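Local coordinates for protein Tni2 (Pseudomonas fluorescens, PDB 6B12) that probably acts as an immunity protein that binds and neutralises Tne2, a cognate NAD-degrading toxin of the type VI secretion system, at residues V35-R40 with R52-I57. Residues are numbered along the deposited sequence; the frame is centred on the assembly and turned at random.
Sequences VEARWR and RGLLAI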
ATOM      1  N   VAL C  35     -10.103  -8.999  10.350  1.00 14.23           N
ATOM      2  CA  VAL C  35      -9.688 -10.173  11.098  1.00 12.28           C
ATOM      3  C   VAL C  35     -10.089 -11.474  10.426  1.00 16.49           C
ATOM      4  O   VAL C  35      -9.652 -12.537  10.883  1.00 14.70           O
ATOM      5  CB  VAL C  35     -10.228 -10.137  12.544  1.00 16.75           C
ATOM      6  CG1 VAL C  35      -9.633  -8.915  13.290  1.00 16.26           C
ATOM      7  CG2 VAL C  35     -11.765 -10.089  12.566  1.00 19.26           C
ATOM      8  N   GLU C  36     -10.922 -11.435   9.386  1.00 15.21           N
ATOM      9  CA  GLU C  36     -11.311 -12.675   8.724  1.00 14.17           C
ATOM     10  C   GLU C  36     -11.550 -12.418   7.245  1.00 14.03           C
ATOM     11  O   GLU C  36     -12.123 -11.385   6.878  1.00 15.85           O
ATOM     12  CB  GLU C  36     -12.572 -13.289   9.343  1.00 17.64           C
ATOM     13  CG  GLU C  36     -13.084 -14.477   8.501  1.00 19.84           C
ATOM     14  CD  GLU C  36     -14.167 -15.256   9.163  1.00 26.40           C
ATOM     15  OE1 GLU C  36     -14.439 -14.988  10.343  1.00 23.79           O
ATOM     16  OE2 GLU C  36     -14.751 -16.135   8.480  1.00 28.77           O
ATOM     17  N   ALA C  37     -11.077 -13.347   6.403  1.00 15.04           N
ATOM     18  CA  ALA C  37     -11.460 -13.420   5.001  1.00 15.59           C
ATOM     19  C   ALA C  37     -12.181 -14.741   4.798  1.00 15.41           C
ATOM     20  O   ALA C  37     -11.700 -15.781   5.258  1.00 16.77           O
ATOM     21  CB  ALA C  37     -10.247 -13.328   4.078  1.00 18.65           C
ATOM     22  N   ARG C  38     -13.348 -14.695   4.164  1.00 13.43           N
ATOM     23  CA  ARG C  38     -14.184 -15.871   3.995  1.00 15.71           C
ATOM     24  C   ARG C  38     -14.625 -15.941   2.542  1.00 16.07           C
ATOM     25  O   ARG C  38     -14.821 -14.906   1.896  1.00 18.04           O
ATOM     26  CB  ARG C  38     -15.391 -15.766   4.960  1.00 20.43           C
ATOM     27  CG  ARG C  38     -16.545 -16.685   4.770  1.00 26.24           C
ATOM     28  CD  ARG C  38     -17.613 -16.345   5.836  1.00 27.22           C
ATOM     29  NE  ARG C  38     -18.312 -15.078   5.584  1.00 26.18           N
ATOM     30  CZ  ARG C  38     -18.859 -14.311   6.526  1.00 26.23           C
ATOM     31  NH1 ARG C  38     -18.777 -14.650   7.811  1.00 29.17           N
ATOM     32  NH2 ARG C  38     -19.479 -13.186   6.186  1.00 31.54           N
ATOM     33  N   TRP C  39     -14.769 -17.159   2.014  1.00 14.79           N
ATOM     34  CA  TRP C  39     -15.201 -17.300   0.620  1.00 13.02           C
ATOM     35  C   TRP C  39     -15.801 -18.679   0.401  1.00 17.19           C
ATOM     36  O   TRP C  39     -15.653 -19.584   1.224  1.00 16.37           O
ATOM     37  CB  TRP C  39     -14.036 -17.074  -0.369  1.00 12.94           C
ATOM     38  CG  TRP C  39     -12.916 -18.124  -0.267  1.00 14.57           C
ATOM     39  CD1 TRP C  39     -12.755 -19.231  -1.058  1.00 16.27           C
ATOM     40  CD2 TRP C  39     -11.821 -18.137   0.668  1.00 16.01           C
ATOM     41  NE1 TRP C  39     -11.632 -19.936  -0.674  1.00 15.10           N
ATOM     42  CE2 TRP C  39     -11.048 -19.292   0.393  1.00 16.50           C
ATOM     43  CE3 TRP C  39     -11.440 -17.297   1.732  1.00 15.49           C
ATOM     44  CZ2 TRP C  39      -9.912 -19.622   1.123  1.00 18.83           C
ATOM     45  CZ3 TRP C  39     -10.307 -17.632   2.462  1.00 17.88           C
ATOM     46  CH2 TRP C  39      -9.557 -18.782   2.153  1.00 18.49           C
ATOM     47  N   ARG C  40     -16.491 -18.831  -0.742  1.00 16.03           N
ATOM     48  CA  ARG C  40     -17.020 -20.126  -1.141  1.00 18.04           C
ATOM     49  C   ARG C  40     -16.138 -20.763  -2.211  1.00 16.25           C
ATOM     50  O   ARG C  40     -15.692 -20.090  -3.142  1.00 14.73           O
ATOM     51  CB  ARG C  40     -18.449 -20.005  -1.682  1.00 17.03           C
ATOM     52  CG  ARG C  40     -19.018 -21.355  -2.039  1.00 16.92           C
ATOM     53  CD  ARG C  40     -20.492 -21.294  -2.442  1.00 19.33           C
ATOM     54  NE  ARG C  40     -20.723 -20.484  -3.633  1.00 24.21           N
ATOM     55  CZ  ARG C  40     -20.611 -20.927  -4.888  1.00 27.04           C
ATOM     56  NH1 ARG C  40     -20.248 -22.185  -5.158  1.00 23.24           N
ATOM     57  NH2 ARG C  40     -20.852 -20.095  -5.889  1.00 27.66           N
ATOM     58  N   ARG C  52      -4.859 -10.443  14.830  1.00 16.14           N
ATOM     59  CA  ARG C  52      -3.906  -9.362  14.626  1.00 14.99           C
ATOM     60  C   ARG C  52      -4.147  -8.555  13.366  1.00 17.53           C
ATOM     61  O   ARG C  52      -3.520  -7.499  13.201  1.00 16.21           O
ATOM     62  CB  ARG C  52      -2.487  -9.922  14.562  1.00 17.60           C
ATOM     63  CG  ARG C  52      -2.025 -10.466  15.890  1.00 22.14           C
ATOM     64  CD  ARG C  52      -0.727 -11.220  15.739  1.00 20.24           C
ATOM     65  NE  ARG C  52      -0.121 -11.423  17.059  1.00 27.45           N
ATOM     66  CZ  ARG C  52       0.609 -12.481  17.370  1.00 34.27           C
ATOM     67  NH1 ARG C  52       0.810 -13.425  16.463  1.00 34.95           N
ATOM     68  NH2 ARG C  52       1.129 -12.597  18.584  1.00 36.35           N
ATOM     69  N   GLY C  53      -4.995  -9.038  12.472  1.00 18.64           N
ATOM     70  CA  GLY C  53      -5.295  -8.349  11.240  1.00 15.09           C
ATOM     71  C   GLY C  53      -4.660  -9.031  10.034  1.00 17.66           C
ATOM     72  O   GLY C  53      -3.608  -9.689  10.126  1.00 15.03           O
ATOM     73  N   LEU C  54      -5.314  -8.877   8.885  1.00 16.01           N
ATOM     74  CA  LEU C  54      -4.811  -9.427   7.635  1.00 12.81           C
ATOM     75  C   LEU C  54      -5.298  -8.562   6.489  1.00 15.15           C
ATOM     76  O   LEU C  54      -6.261  -7.810   6.618  1.00 15.33           O
ATOM     77  CB  LEU C  54      -5.253 -10.881   7.441  1.00 16.27           C
ATOM     78  CG  LEU C  54      -6.773 -11.117   7.347  1.00 16.67           C
ATOM     79  CD1 LEU C  54      -7.272 -11.133   5.898  1.00 19.63           C
ATOM     80  CD2 LEU C  54      -7.169 -12.441   8.023  1.00 21.44           C
ATOM     81  N   LEU C  55      -4.618  -8.677   5.353  1.00 14.14           N
ATOM     82  CA  LEU C  55      -5.024  -7.996   4.137  1.00 16.03           C
ATOM     83  C   LEU C  55      -5.165  -9.091   3.101  1.00 16.31           C
ATOM     84  O   LEU C  55      -4.207  -9.831   2.871  1.00 19.37           O
ATOM     85  CB  LEU C  55      -3.977  -6.947   3.737  1.00 20.91           C
ATOM     86  CG  LEU C  55      -4.260  -5.933   2.642  1.00 23.50           C
ATOM     87  CD1 LEU C  55      -5.471  -5.028   2.983  1.00 25.80           C
ATOM     88  CD2 LEU C  55      -3.008  -5.093   2.448  1.00 21.94           C
ATOM     89  N   ALA C  56      -6.357  -9.216   2.504  1.00 12.87           N
ATOM     90  CA  ALA C  56      -6.632 -10.339   1.604  1.00 13.56           C
ATOM     91  C   ALA C  56      -7.163  -9.827   0.280  1.00 12.62           C
ATOM     92  O   ALA C  56      -7.998  -8.913   0.254  1.00 16.09           O
ATOM     93  CB  ALA C  56      -7.676 -11.312   2.204  1.00 12.82           C
ATOM     94  N   ILE C  57      -6.686 -10.422  -0.817  1.00 13.55           N
ATOM     95  CA  ILE C  57      -7.249 -10.167  -2.139  1.00 12.77           C
ATOM     96  C   ILE C  57      -7.498 -11.504  -2.815  1.00 14.85           C
ATOM     97  O   ILE C  57      -6.873 -12.519  -2.495  1.00 14.15           O
ATOM     98  CB  ILE C  57      -6.345  -9.287  -3.042  1.00 14.84           C
ATOM     99  CG1 ILE C  57      -4.960  -9.925  -3.188  1.00 16.46           C
ATOM    100  CG2 ILE C  57      -6.252  -7.851  -2.485  1.00 20.27           C
ATOM    101  CD1 ILE C  57      -4.189  -9.449  -4.413  1.00 27.22           C
TER
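Trp39 NE1, on a buried indole, is gripped by one hydrogen bond, which it donates to the carbonyl O of Gly85, beyond the place where the two strands touch. No hydrogen bond joins 35-40 to 52-57; their meeting is apolar. Ala37 and Ala56 point their methyls at each other, tip to tip, with CB to CB at 3.8 Å. Such short side chains let the strand axes approach to 7.4 Å, and Phe5 of strand 5-9 touches both alanines. Leu54 forks beside them: CD1 lies 4.1 Å from Ala37 CB, while CD2 rests against the backbone, 3.8 Å from Val35 O. Val35 and Glu36 both face Ile8, a classic beta bulge. Leu54 CG takes the crowded position between backbone N and carbonyl carbon (chi1 62°). Just before Leu54, Gly53 has a phi of 107°, at which a CB would jam against the carbonyl O of Arg52; its CA comes 4.8 Å from Val35 CA. The strands run nearly parallel, at 17°, but belong to different antiparallel sheets: through two alanine methyls and the forked Leu54, strand 54-58, at the edge of its own sheet within the chain, packs against strand 34-41 of a second sheet.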